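PDB 5A62: putative alpha/beta hydrolase fold protein from Candidatus Nitrososphaera gargensis, which probably hydrolyses carboxylic esters, acting as a carboxylesterase of the alpha/beta hydrolase superfamily. Local coordinates for residues H30-N35 against V189-A194; E57-H62 against I78-R83; T64-T69 against S184-V189; F138-V143 against K150-H155. All blocks are in the same frame, centred on the assembly; numbering follows the deposited sequence.

Contact 1 (H30-N35 against V189-A194); sequences HPIGGN and VAATVA. With ACT (acetate ion), chain B.
Ile32 projects from the loop after strand 25-29 onto helix 185-194, where Ala191 and Thr192 receive it. Its CB and CG1 lie beside a bound acetate, CG1 coming within 3.4 Å of acetate OXT. CG1 stands beside the backbone N rather than beside the carbonyl carbon (chi1 -65°), which places it between this anion and the helix, and its other flank rests on Ala191 CB at 3.8 Å. The extended chain then carries CD1 over the helix backbone, 3.7 Å from Ala191 O, with Thr192 CG2 at 4.1 Å on the next residue. The second branch, CG2, turns to Phe188, one turn earlier on the same helix. The acetate, probably from the crystallisation liquor, accepts a nearly straight hydrogen bond from Ile32 N (2.9 Å to OXT) and another from Ile100 N, the residue after Ser99 of a GxSxG pattern. Two backbone N-H groups from these positions fit the oxyanion hole of alpha/beta hydrolases, so the ion probably occupies the place of a substrate's carbonyl or carboxylate oxygen. A type II turn from Pro31 to Gly34 presents that N-H. Pro31 O is gripped from opposite faces of its plane, by Gly34 N and by His30 ND1 at 2.8 Å, and the latter bond lies in the imidazole plane. On the helix, Thr192 OG1 bonds back to Val189 O and also accepts from Arg141 NH1, so only its methyl is turned to Ile32.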
loop_
_atom_site.group_PDB
_atom_site.type_symbol
_atom_site.label_atom_id
_atom_site.label_comp_id
_atom_site.label_asym_id
_atom_site.label_seq_id
_atom_site.Cartn_x
_atom_site.Cartn_y
_atom_site.Cartn_z
ATOM N N HIS A 30 0.150 -18.112 7.667
ATOM C CA HIS A 30 0.473 -17.379 8.881
ATOM C C HIS A 30 0.087 -15.893 8.816
ATOM O O HIS A 30 -0.222 -15.357 7.756
ATOM C CB HIS A 30 1.966 -17.535 9.200
ATOM C CG HIS A 30 2.878 -16.868 8.226
ATOM N ND1 HIS A 30 3.084 -15.514 8.251
ATOM C CD2 HIS A 30 3.712 -17.339 7.244
ATOM C CE1 HIS A 30 3.977 -15.188 7.325
ATOM N NE2 HIS A 30 4.348 -16.268 6.682
ATOM N N PRO A 31 0.101 -15.197 9.971
ATOM C CA PRO A 31 -0.255 -13.785 10.044
ATOM C C PRO A 31 0.934 -12.901 9.757
ATOM O O PRO A 31 2.049 -13.340 9.614
ATOM C CB PRO A 31 -0.641 -13.615 11.502
ATOM C CG PRO A 31 0.178 -14.546 12.209
ATOM C CD PRO A 31 0.234 -15.761 11.321
ATOM N N ILE A 32 0.696 -11.595 9.644
ATOM C CA ILE A 32 1.803 -10.659 9.610
ATOM C C ILE A 32 2.666 -10.862 10.841
ATOM O O ILE A 32 2.117 -10.899 11.959
ATOM C CB ILE A 32 1.321 -9.196 9.507
ATOM C CG1 ILE A 32 0.611 -8.984 8.161
ATOM C CG2 ILE A 32 2.487 -8.237 9.683
ATOM C CD1 ILE A 32 0.042 -7.585 7.997
ATOM N N GLY A 33 3.968 -10.971 10.667
ATOM C CA GLY A 33 4.902 -11.191 11.742
ATOM C C GLY A 33 5.026 -12.653 12.094
ATOM O O GLY A 33 5.812 -12.982 12.989
ATOM N N GLY A 34 4.295 -13.521 11.429
ATOM C CA GLY A 34 4.399 -14.980 11.658
ATOM C C GLY A 34 5.263 -15.626 10.612
ATOM O O GLY A 34 5.890 -14.997 9.757
ATOM N N ASN A 35 5.327 -16.949 10.681
ATOM C CA ASN A 35 6.092 -17.780 9.796
ATOM C C ASN A 35 5.739 -19.202 10.151
ATOM O O ASN A 35 4.836 -19.455 10.951
ATOM C CB ASN A 35 7.539 -17.432 9.867
ATOM C CG ASN A 35 8.047 -17.471 11.249
ATOM O OD1 ASN A 35 7.902 -18.499 11.939
ATOM N ND2 ASN A 35 8.577 -16.364 11.728
ATOM N N VAL A 189 6.798 -3.974 7.079
ATOM C CA VAL A 189 6.308 -2.747 6.508
ATOM C C VAL A 189 5.439 -3.015 5.300
ATOM O O VAL A 189 4.309 -2.531 5.211
ATOM C CB VAL A 189 7.429 -1.781 6.230
ATOM C CG1 VAL A 189 6.936 -0.580 5.484
ATOM C CG2 VAL A 189 8.062 -1.348 7.557
ATOM N N ALA A 190 5.907 -3.817 4.357
ATOM C CA ALA A 190 5.160 -4.060 3.153
ATOM C C ALA A 190 3.845 -4.752 3.439
ATOM O O ALA A 190 2.841 -4.473 2.783
ATOM C CB ALA A 190 5.928 -4.883 2.211
ATOM N N ALA A 191 3.794 -5.681 4.353
ATOM C CA ALA A 191 2.583 -6.433 4.617
ATOM C C ALA A 191 1.517 -5.518 5.204
ATOM O O ALA A 191 0.342 -5.587 4.850
ATOM C CB ALA A 191 2.858 -7.629 5.465
ATOM N N THR A 192 1.948 -4.705 6.152
ATOM C CA THR A 192 1.007 -3.791 6.752
ATOM C C THR A 192 0.442 -2.770 5.730
ATOM O O THR A 192 -0.733 -2.404 5.710
ATOM C CB THR A 192 1.521 -3.116 8.004
ATOM O OG1 THR A 192 2.620 -2.274 7.684
ATOM C CG2 THR A 192 1.861 -4.077 9.091
ATOM N N VAL A 193 1.306 -2.274 4.857
ATOM C CA VAL A 193 0.866 -1.374 3.796
ATOM C C VAL A 193 -0.151 -2.121 2.871
ATOM O O VAL A 193 -1.128 -1.557 2.414
ATOM C CB VAL A 193 2.070 -0.800 3.039
ATOM C CG1 VAL A 193 1.622 -0.126 1.751
ATOM C CG2 VAL A 193 2.858 0.137 3.935
ATOM N N ALA A 194 0.144 -3.381 2.551
ATOM C CA ALA A 194 -0.703 -4.157 1.668
ATOM C C ALA A 194 -2.121 -4.263 2.175
ATOM O O ALA A 194 -3.048 -4.498 1.395
ATOM C CB ALA A 194 -0.127 -5.510 1.388
HETATM C C ACT B . -2.407 -9.400 10.252
HETATM O O ACT B . -1.897 -8.830 11.249
HETATM O OXT ACT B . -1.949 -10.445 9.881
HETATM C CH3 ACT B . -3.581 -8.768 9.453
#

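Contact 2 (E57-H62 against I78-R83); sequences ELRGHH and IDDLRR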
loop_
_atom_site.group_PDB
_atom_site.type_symbol
_atom_site.label_atom_id
_atom_site.label_comp_id
_atom_site.label_asym_id
_atom_site.label_seq_id
_atom_site.Cartn_x
_atom_site.Cartn_y
_atom_site.Cartn_z
ATOM N N GLU A 57 5.932 -19.342 3.844
ATOM C CA GLU A 57 6.251 -18.068 4.415
ATOM C C GLU A 57 5.991 -16.983 3.405
ATOM O O GLU A 57 6.454 -16.993 2.282
ATOM C CB GLU A 57 7.663 -18.071 4.995
ATOM C CG GLU A 57 7.711 -18.976 6.226
ATOM C CD GLU A 57 8.997 -19.356 6.856
ATOM O OE1 GLU A 57 10.073 -19.132 6.299
ATOM O OE2 GLU A 57 8.878 -19.861 7.995
ATOM N N LEU A 58 5.207 -15.987 3.854
ATOM C CA LEU A 58 4.914 -14.792 3.098
ATOM C C LEU A 58 6.130 -13.969 2.753
ATOM O O LEU A 58 7.138 -14.037 3.419
ATOM C CB LEU A 58 3.947 -13.915 3.878
ATOM C CG LEU A 58 2.589 -14.529 4.166
ATOM C CD1 LEU A 58 1.778 -13.501 5.000
ATOM C CD2 LEU A 58 1.841 -14.995 2.969
ATOM N N ARG A 59 6.015 -13.112 1.744
ATOM C CA ARG A 59 7.105 -12.209 1.336
ATOM C C ARG A 59 7.711 -11.542 2.524
ATOM O O ARG A 59 6.992 -10.968 3.403
ATOM C CB ARG A 59 6.631 -11.115 0.390
ATOM C CG ARG A 59 6.153 -11.678 -0.928
ATOM C CD ARG A 59 5.935 -10.590 -1.911
ATOM N NE ARG A 59 5.352 -11.123 -3.144
ATOM C CZ ARG A 59 5.298 -10.448 -4.285
ATOM N NH1 ARG A 59 5.852 -9.249 -4.382
ATOM N NH2 ARG A 59 4.720 -11.070 -5.329
ATOM N N GLY A 60 9.016 -11.620 2.643
ATOM C CA GLY A 60 9.722 -10.881 3.662
ATOM C C GLY A 60 9.621 -11.420 5.071
ATOM O O GLY A 60 10.031 -10.757 6.073
ATOM N N HIS A 61 9.028 -12.611 5.236
ATOM C CA HIS A 61 8.857 -13.239 6.520
ATOM C C HIS A 61 9.780 -14.472 6.570
ATOM O O HIS A 61 9.731 -15.354 5.732
ATOM C CB HIS A 61 7.423 -13.679 6.726
ATOM C CG HIS A 61 6.500 -12.530 7.006
ATOM N ND1 HIS A 61 6.252 -11.487 6.137
ATOM C CD2 HIS A 61 5.815 -12.248 8.133
ATOM C CE1 HIS A 61 5.427 -10.627 6.726
ATOM N NE2 HIS A 61 5.152 -11.058 7.937
ATOM N N HIS A 62 10.707 -14.450 7.548
ATOM C CA HIS A 62 11.632 -15.575 7.862
ATOM C C HIS A 62 12.418 -15.904 6.614
ATOM O O HIS A 62 13.231 -15.087 6.158
ATOM C CB HIS A 62 10.855 -16.716 8.502
ATOM C CG HIS A 62 11.666 -17.790 9.151
ATOM N ND1 HIS A 62 12.991 -17.694 9.497
ATOM C CD2 HIS A 62 11.259 -19.016 9.487
ATOM C CE1 HIS A 62 13.359 -18.848 10.080
ATOM N NE2 HIS A 62 12.336 -19.651 10.089
ATOM N N ILE A 78 -1.874 -13.267 -3.445
ATOM C CA ILE A 78 -2.740 -14.342 -3.951
ATOM C C ILE A 78 -2.033 -15.033 -5.073
ATOM O O ILE A 78 -2.060 -16.269 -5.152
ATOM C CB ILE A 78 -4.102 -13.785 -4.416
ATOM C CG1 ILE A 78 -4.771 -12.853 -3.423
ATOM C CG2 ILE A 78 -5.034 -14.951 -4.787
ATOM C CD1 ILE A 78 -4.718 -13.295 -1.981
ATOM N N ASP A 79 -1.386 -14.270 -5.942
ATOM C CA ASP A 79 -0.638 -14.864 -7.051
ATOM C C ASP A 79 0.522 -15.705 -6.516
ATOM O O ASP A 79 0.767 -16.796 -7.070
ATOM C CB ASP A 79 -0.163 -13.775 -7.979
ATOM C CG ASP A 79 -1.277 -13.051 -8.690
ATOM O OD1 ASP A 79 -2.406 -13.495 -8.755
ATOM O OD2 ASP A 79 -0.911 -11.988 -9.275
ATOM N N ASP A 80 1.181 -15.311 -5.458
ATOM C CA ASP A 80 2.244 -16.151 -4.874
ATOM C C ASP A 80 1.685 -17.455 -4.455
ATOM O O ASP A 80 2.306 -18.527 -4.635
ATOM C CB ASP A 80 2.855 -15.471 -3.621
ATOM C CG ASP A 80 3.651 -14.182 -3.910
ATOM O OD1 ASP A 80 4.068 -13.954 -5.084
ATOM O OD2 ASP A 80 3.820 -13.427 -2.915
ATOM N N LEU A 81 0.525 -17.463 -3.807
ATOM C CA LEU A 81 -0.122 -18.713 -3.356
ATOM C C LEU A 81 -0.558 -19.548 -4.542
ATOM O O LEU A 81 -0.380 -20.787 -4.513
ATOM C CB LEU A 81 -1.340 -18.366 -2.513
ATOM C CG LEU A 81 -2.165 -19.541 -2.013
ATOM C CD1 LEU A 81 -1.361 -20.525 -1.237
ATOM C CD2 LEU A 81 -3.364 -19.042 -1.183
ATOM N N ARG A 82 -1.127 -18.917 -5.549
ATOM C CA ARG A 82 -1.504 -19.650 -6.746
ATOM C C ARG A 82 -0.327 -20.361 -7.349
ATOM O O ARG A 82 -0.438 -21.568 -7.676
ATOM C CB ARG A 82 -2.150 -18.727 -7.760
ATOM C CG ARG A 82 -2.647 -19.461 -8.985
ATOM C CD ARG A 82 -3.034 -18.490 -10.107
ATOM N NE ARG A 82 -2.087 -17.354 -10.306
ATOM C CZ ARG A 82 -0.965 -17.350 -11.029
ATOM N NH1 ARG A 82 -0.539 -18.410 -11.694
ATOM N NH2 ARG A 82 -0.221 -16.233 -11.057
ATOM N N ARG A 83 0.787 -19.699 -7.426
ATOM C CA ARG A 83 1.989 -20.313 -8.017
ATOM C C ARG A 83 2.427 -21.459 -7.164
ATOM O O ARG A 83 2.845 -22.518 -7.683
ATOM C CB ARG A 83 3.095 -19.277 -8.203
ATOM C CG ARG A 83 2.737 -18.317 -9.337
ATOM C CD ARG A 83 3.870 -17.526 -9.923
ATOM N NE ARG A 83 4.526 -16.848 -8.842
ATOM C CZ ARG A 83 4.180 -15.670 -8.333
ATOM N NH1 ARG A 83 3.265 -14.893 -8.915
ATOM N NH2 ARG A 83 4.902 -15.222 -7.297
HETATM O O HOH W 1 3.675 -14.369 -0.312
#
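A salt-bridge network of Arg59, Asp80 and Arg83 joins the loop after strand 52-56 to helix 74-87. Arg59 grips Asp80 side-on with two nitrogens, one for each carboxylate oxygen: NE donates to Asp80 OD2 at 2.8 Å and NH2 to Asp80 OD1 at 3.0 Å. Both bonds are close to straight. The oxygens lie near the guanidinium plane, OD2 using its syn lone pair and OD1 met on the syn side slightly above the carboxylate plane. With the two flat groups only 28° apart, the pair fixes the rotation of both ends. The arginine spans the gap because its chain is extended from CG to NE, and it meets the shorter Asp80 side chain at about a right angle. Arg83, three residues further along the helix, adds NH2 to Asp80 OD1 at 2.7 Å, a weak bond by its angle but a salt bridge all the same. OD1 is thus shared by two guanidinium groups, which would probably keep Asp80 ionised. A water donates to Asp80 OD2 at 2.8 Å and weakly accepts from Arg59 N, a looser link from the carboxylate to the arginine's backbone. Arg59 sits in a type II turn from Leu58 to His61, and its own carbonyl O accepts from His61 ND1 at 2.9 Å. On the same helix as Asp80, Ile78 packs on helix 100-111 through Ile104 and Met107, while Arg59 also touches Val11, next to strand 12-18.

Contact 3 (T64-T69 against S184-V189); sequences TNMGKT and SVEGFV
The backbones approach most closely at Met66 and Gly187, whose CA atoms are 7.1 Å apart, an irregular loop lying against the first turn of helix 185-194. Met66 supplies the loop's side of the contact. Its chain is bent at both inner torsions (chi2 -67°, chi3 -69°), which brings CG, SD and CE in turn against the helix. CG meets Glu186 CG at 3.8 Å, the two side chains crossing obliquely and touching through aliphatic carbons. SD lies 3.9 Å from Gly187 CA, close against the backbone where no side chain intervenes, and CE continues past Glu186 O to pack on Ala190 CB. This helix belongs to the run of helices inserted between strands 116-122 and 212-218, the place where alpha/beta hydrolases carry their cap, and the methionine therefore joins a loop of the core domain to that cap. The N-terminal end of the helix is capped close by: Ser184 stands at the N-cap and its OG accepts from Gly187 N at 2.9 Å, while donating to Gly60 O of the core loop. Met66 SD also rests on Gly60 CA, and Arg59 and Tyr72 touch the side chain as well. At the margin the second subunit comes in, with its Thr69 packing on Val185 and Val189 and its Ile145 O accepting from Lys68 NZ.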
loop_
_atom_site.group_PDB
_atom_site.type_symbol
_atom_site.label_atom_id
_atom_site.label_comp_id
_atom_site.label_asym_id
_atom_site.label_seq_id
_atom_site.Cartn_x
_atom_site.Cartn_y
_atom_site.Cartn_z
ATOM N N THR A 64 11.489 -16.405 3.411
ATOM C CA THR A 64 11.071 -15.809 2.146
ATOM C C THR A 64 11.537 -14.371 2.012
ATOM O O THR A 64 11.387 -13.595 2.924
ATOM C CB THR A 64 9.552 -15.917 1.980
ATOM O OG1 THR A 64 9.179 -17.300 2.010
ATOM C CG2 THR A 64 9.075 -15.280 0.673
ATOM N N ASN A 65 12.115 -14.051 0.898
ATOM C CA ASN A 65 12.594 -12.749 0.529
ATOM C C ASN A 65 11.518 -11.847 -0.015
ATOM O O ASN A 65 10.334 -12.170 0.087
ATOM C CB ASN A 65 13.742 -12.884 -0.435
ATOM C CG ASN A 65 13.275 -13.314 -1.785
ATOM O OD1 ASN A 65 12.217 -13.858 -1.947
ATOM N ND2 ASN A 65 14.050 -12.969 -2.809
ATOM N N MET A 66 11.883 -10.668 -0.559
ATOM C CA MET A 66 10.962 -9.774 -1.175
ATOM C C MET A 66 10.960 -9.765 -2.692
ATOM O O MET A 66 9.961 -9.366 -3.284
ATOM C CB MET A 66 11.225 -8.353 -0.646
ATOM C CG MET A 66 11.014 -8.147 0.837
ATOM S SD MET A 66 9.308 -8.301 1.345
ATOM C CE MET A 66 8.529 -6.827 0.604
ATOM N N GLY A 67 12.002 -10.238 -3.332
ATOM C CA GLY A 67 12.091 -10.135 -4.786
ATOM C C GLY A 67 12.559 -8.782 -5.240
ATOM O O GLY A 67 13.245 -8.030 -4.536
ATOM N N LYS A 68 12.161 -8.445 -6.448
ATOM C CA LYS A 68 12.576 -7.284 -7.179
ATOM C C LYS A 68 12.072 -6.025 -6.537
ATOM O O LYS A 68 12.622 -4.950 -6.786
ATOM C CB LYS A 68 11.983 -7.396 -8.620
ATOM C CG LYS A 68 12.696 -8.378 -9.554
ATOM C CD LYS A 68 12.218 -8.295 -10.991
ATOM C CE LYS A 68 12.869 -9.401 -11.810
ATOM N NZ LYS A 68 12.266 -9.384 -13.153
ATOM N N THR A 69 10.950 -6.100 -5.840
ATOM C CA THR A 69 10.299 -4.899 -5.277
ATOM C C THR A 69 10.164 -5.061 -3.796
ATOM O O THR A 69 10.415 -6.160 -3.237
ATOM C CB THR A 69 8.881 -4.728 -5.844
ATOM O OG1 THR A 69 8.048 -5.807 -5.358
ATOM C CG2 THR A 69 8.914 -4.700 -7.323
ATOM N N SER A 184 11.496 -9.740 8.563
ATOM C CA SER A 184 12.263 -8.607 8.154
ATOM C C SER A 184 11.517 -7.315 8.339
ATOM O O SER A 184 10.289 -7.308 8.273
ATOM C CB SER A 184 12.748 -8.740 6.728
ATOM O OG SER A 184 11.695 -8.580 5.775
ATOM N N VAL A 185 12.239 -6.231 8.549
ATOM C CA VAL A 185 11.620 -4.913 8.616
ATOM C C VAL A 185 10.890 -4.623 7.311
ATOM O O VAL A 185 9.741 -4.190 7.333
ATOM C CB VAL A 185 12.659 -3.838 8.908
ATOM C CG1 VAL A 185 12.052 -2.445 8.786
ATOM C CG2 VAL A 185 13.333 -4.114 10.219
ATOM N N GLU A 186 11.503 -4.888 6.177
ATOM C CA GLU A 186 10.881 -4.545 4.872
ATOM C C GLU A 186 9.672 -5.409 4.711
ATOM O O GLU A 186 8.630 -4.923 4.212
ATOM C CB GLU A 186 11.851 -4.652 3.693
ATOM C CG GLU A 186 12.426 -5.963 3.592
ATOM C CD GLU A 186 13.722 -6.234 4.519
ATOM O OE1 GLU A 186 14.166 -5.633 5.646
ATOM O OE2 GLU A 186 14.380 -7.243 3.986
ATOM N N GLY A 187 9.660 -6.648 5.168
ATOM C CA GLY A 187 8.509 -7.490 5.056
ATOM C C GLY A 187 7.385 -7.061 5.949
ATOM O O GLY A 187 6.200 -7.160 5.540
ATOM N N PHE A 188 7.640 -6.678 7.191
ATOM C CA PHE A 188 6.610 -6.179 8.066
ATOM C C PHE A 188 5.969 -4.940 7.468
ATOM O O PHE A 188 4.732 -4.835 7.444
ATOM C CB PHE A 188 7.244 -5.864 9.439
ATOM C CG PHE A 188 6.211 -5.359 10.409
ATOM C CD1 PHE A 188 5.361 -6.219 11.075
ATOM C CD2 PHE A 188 6.096 -4.005 10.674
ATOM C CE1 PHE A 188 4.387 -5.717 11.936
ATOM C CE2 PHE A 188 5.136 -3.524 11.521
ATOM C CZ PHE A 188 4.291 -4.359 12.099
ATOM N N VAL A 189 6.798 -3.974 7.079
ATOM C CA VAL A 189 6.308 -2.747 6.508
ATOM C C VAL A 189 5.439 -3.015 5.300
ATOM O O VAL A 189 4.309 -2.531 5.211
ATOM C CB VAL A 189 7.429 -1.781 6.230
ATOM C CG1 VAL A 189 6.936 -0.580 5.484
ATOM C CG2 VAL A 189 8.062 -1.348 7.557
#

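Contact 4 (F138-V143 against K150-H155); sequences FRTREV and KALAEH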
loop_
_atom_site.group_PDB
_atom_site.type_symbol
_atom_site.label_atom_id
_atom_site.label_comp_id
_atom_site.label_asym_id
_atom_site.label_seq_id
_atom_site.Cartn_x
_atom_site.Cartn_y
_atom_site.Cartn_z
ATOM N N PHE A 138 0.810 2.657 11.894
ATOM C CA PHE A 138 1.759 3.714 11.699
ATOM C C PHE A 138 2.858 3.683 12.750
ATOM O O PHE A 138 4.017 3.822 12.451
ATOM C CB PHE A 138 1.093 5.122 11.663
ATOM C CG PHE A 138 0.270 5.351 10.416
ATOM C CD1 PHE A 138 0.857 5.839 9.248
ATOM C CD2 PHE A 138 -1.056 5.031 10.369
ATOM C CE1 PHE A 138 0.093 6.016 8.116
ATOM C CE2 PHE A 138 -1.824 5.190 9.210
ATOM C CZ PHE A 138 -1.225 5.687 8.069
ATOM N N ARG A 139 2.472 3.459 13.971
ATOM C CA ARG A 139 3.475 3.463 15.028
ATOM C C ARG A 139 4.280 2.181 15.058
ATOM O O ARG A 139 5.469 2.256 15.311
ATOM C CB ARG A 139 2.864 3.718 16.396
ATOM C CG ARG A 139 3.898 4.090 17.459
ATOM C CD ARG A 139 4.492 5.454 17.135
ATOM N NE ARG A 139 5.653 5.831 17.929
ATOM C CZ ARG A 139 6.892 5.440 17.685
ATOM N NH1 ARG A 139 7.129 4.536 16.744
ATOM N NH2 ARG A 139 7.893 5.926 18.402
ATOM N N THR A 140 3.688 1.023 14.709
ATOM C CA THR A 140 4.486 -0.177 14.660
ATOM C C THR A 140 5.477 -0.112 13.480
ATOM O O THR A 140 6.625 -0.522 13.614
ATOM C CB THR A 140 3.676 -1.462 14.593
ATOM O OG1 THR A 140 2.816 -1.414 13.439
ATOM C CG2 THR A 140 2.825 -1.579 15.867
ATOM N N ARG A 141 5.075 0.433 12.331
ATOM C CA ARG A 141 6.035 0.625 11.246
ATOM C C ARG A 141 7.209 1.517 11.687
ATOM O O ARG A 141 8.359 1.231 11.381
ATOM C CB ARG A 141 5.387 1.208 9.976
ATOM C CG ARG A 141 4.595 0.182 9.167
ATOM C CD ARG A 141 4.160 0.748 7.816
ATOM N NE ARG A 141 3.184 1.778 7.937
ATOM C CZ ARG A 141 1.890 1.576 8.049
ATOM N NH1 ARG A 141 1.457 0.335 7.992
ATOM N NH2 ARG A 141 1.062 2.576 8.235
ATOM N N GLU A 142 6.870 2.583 12.418
ATOM C CA GLU A 142 7.908 3.545 12.831
ATOM C C GLU A 142 8.901 2.859 13.777
ATOM O O GLU A 142 10.118 3.036 13.602
ATOM C CB GLU A 142 7.251 4.710 13.525
ATOM C CG GLU A 142 8.248 5.756 13.980
ATOM C CD GLU A 142 7.607 6.963 14.670
ATOM O OE1 GLU A 142 6.355 7.065 14.793
ATOM O OE2 GLU A 142 8.408 7.829 15.151
ATOM N N VAL A 143 8.375 2.079 14.722
ATOM C CA VAL A 143 9.314 1.337 15.571
ATOM C C VAL A 143 10.160 0.333 14.777
ATOM O O VAL A 143 11.365 0.195 14.940
ATOM C CB VAL A 143 8.609 0.620 16.737
ATOM C CG1 VAL A 143 9.630 -0.190 17.533
ATOM C CG2 VAL A 143 7.888 1.614 17.595
ATOM N N LYS A 150 13.302 -6.672 16.880
ATOM C CA LYS A 150 13.403 -7.160 18.258
ATOM C C LYS A 150 12.801 -6.114 19.213
ATOM O O LYS A 150 12.053 -6.453 20.123
ATOM C CB LYS A 150 14.850 -7.464 18.614
ATOM C CG LYS A 150 15.503 -8.613 17.849
ATOM C CD LYS A 150 16.907 -8.861 18.420
ATOM C CE LYS A 150 17.826 -9.727 17.554
ATOM N NZ LYS A 150 17.180 -10.964 17.021
ATOM N N ALA A 151 13.094 -4.826 18.963
ATOM C CA ALA A 151 12.477 -3.770 19.748
ATOM C C ALA A 151 10.992 -3.705 19.583
ATOM O O ALA A 151 10.241 -3.586 20.554
ATOM C CB ALA A 151 13.076 -2.424 19.435
ATOM N N LEU A 152 10.534 -3.886 18.347
ATOM C CA LEU A 152 9.123 -3.879 18.137
ATOM C C LEU A 152 8.445 -5.009 18.931
ATOM O O LEU A 152 7.387 -4.799 19.557
ATOM C CB LEU A 152 8.768 -3.923 16.656
ATOM C CG LEU A 152 7.283 -4.062 16.332
ATOM C CD1 LEU A 152 6.445 -2.962 16.922
ATOM C CD2 LEU A 152 7.085 -4.105 14.818
ATOM N N ALA A 153 9.007 -6.197 18.916
ATOM C CA ALA A 153 8.408 -7.258 19.688
ATOM C C ALA A 153 8.317 -6.892 21.174
ATOM O O ALA A 153 7.328 -7.173 21.816
ATOM C CB ALA A 153 9.172 -8.571 19.532
ATOM N N GLU A 154 9.407 -6.311 21.683
ATOM C CA GLU A 154 9.368 -5.924 23.100
ATOM C C GLU A 154 8.304 -4.927 23.419
ATOM O O GLU A 154 7.585 -5.038 24.414
ATOM C CB GLU A 154 10.714 -5.400 23.503
ATOM C CG GLU A 154 11.801 -6.427 23.522
ATOM C CD GLU A 154 11.531 -7.677 24.366
ATOM O OE1 GLU A 154 10.908 -7.643 25.470
ATOM O OE2 GLU A 154 11.925 -8.724 23.829
ATOM N N HIS A 155 8.093 -3.980 22.502
ATOM C CA HIS A 155 6.991 -3.027 22.695
ATOM C C HIS A 155 5.625 -3.632 22.596
ATOM O O HIS A 155 4.705 -3.206 23.336
ATOM C CB HIS A 155 7.131 -1.860 21.707
ATOM C CG HIS A 155 8.217 -0.914 22.066
ATOM N ND1 HIS A 155 8.020 0.115 22.972
ATOM C CD2 HIS A 155 9.468 -0.780 21.594
ATOM C CE1 HIS A 155 9.160 0.775 23.098
ATOM N NE2 HIS A 155 10.053 0.262 22.275
#
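The imidazole of His155 meets Val143 CG1 obliquely, its CD2 being 4.1 Å from that methyl, and so borders the apolar patch between two helices at its exposed end. Two other flat groups meet within helix 136-147: Arg141 NH2 stands 3.4 Å above the Phe138 ring, over its centre, and the guanidinium turns its edge to that ring. The same Arg141 gives NH1 to Thr192 OG1 of helix 185-194. The helices that meet here, 136-147 and 149-157, follow one another closely along the chain and form a helical hairpin of the cap, their segments running roughly antiparallel at 139° with axes 9.6 Å apart. Val143 and Leu152 carry the packing. Val143 CG1, placed anti to the backbone N (chi1 177°), is thereby brought against the facing helix, 3.8 Å from Leu152 CA and 3.9 Å from Leu152 CB. Leu152 answers with its two branch ends, both toward Thr140: CD1 lies alongside Thr140 CB at 3.9 Å and CD2 approaches Thr140 O at 3.8 Å. Thr140 OG1 is turned from the leucine and makes a weak bond to His137 O within its own helix. Phe188 of helix 185-194 packs on both Thr140 and Leu152, and Phe180 also touches the leucine. Mostly aliphatic groups make up this join, which therefore depends on the fit of shapes and burial of apolar surface, with no directional bond between the segments to set the helices' spacing.

In the fold
Contacts 1, 2 and 3 are buried, whereas the centre of contact 4 lies about 20 Å from the centre of the chain, partly open and with an exposed histidine. Contacts 1 and 3 hold the same helix, 185-194, against core loops at successive turns, both by apolar packing; contacts 1, 3 and 4 all touch the second subunit, contact 2 does not. Contact 2 stays within the core domain and is the one built on charge; it meets contact 1 through His30 with Leu58 and Gly33 with His61, and contact 3 through Gly60 with Ser184. Contact 4 belongs wholly to the cap, reaching contact 1 by the Arg141-Thr192 bond and contact 3 by way of Phe188.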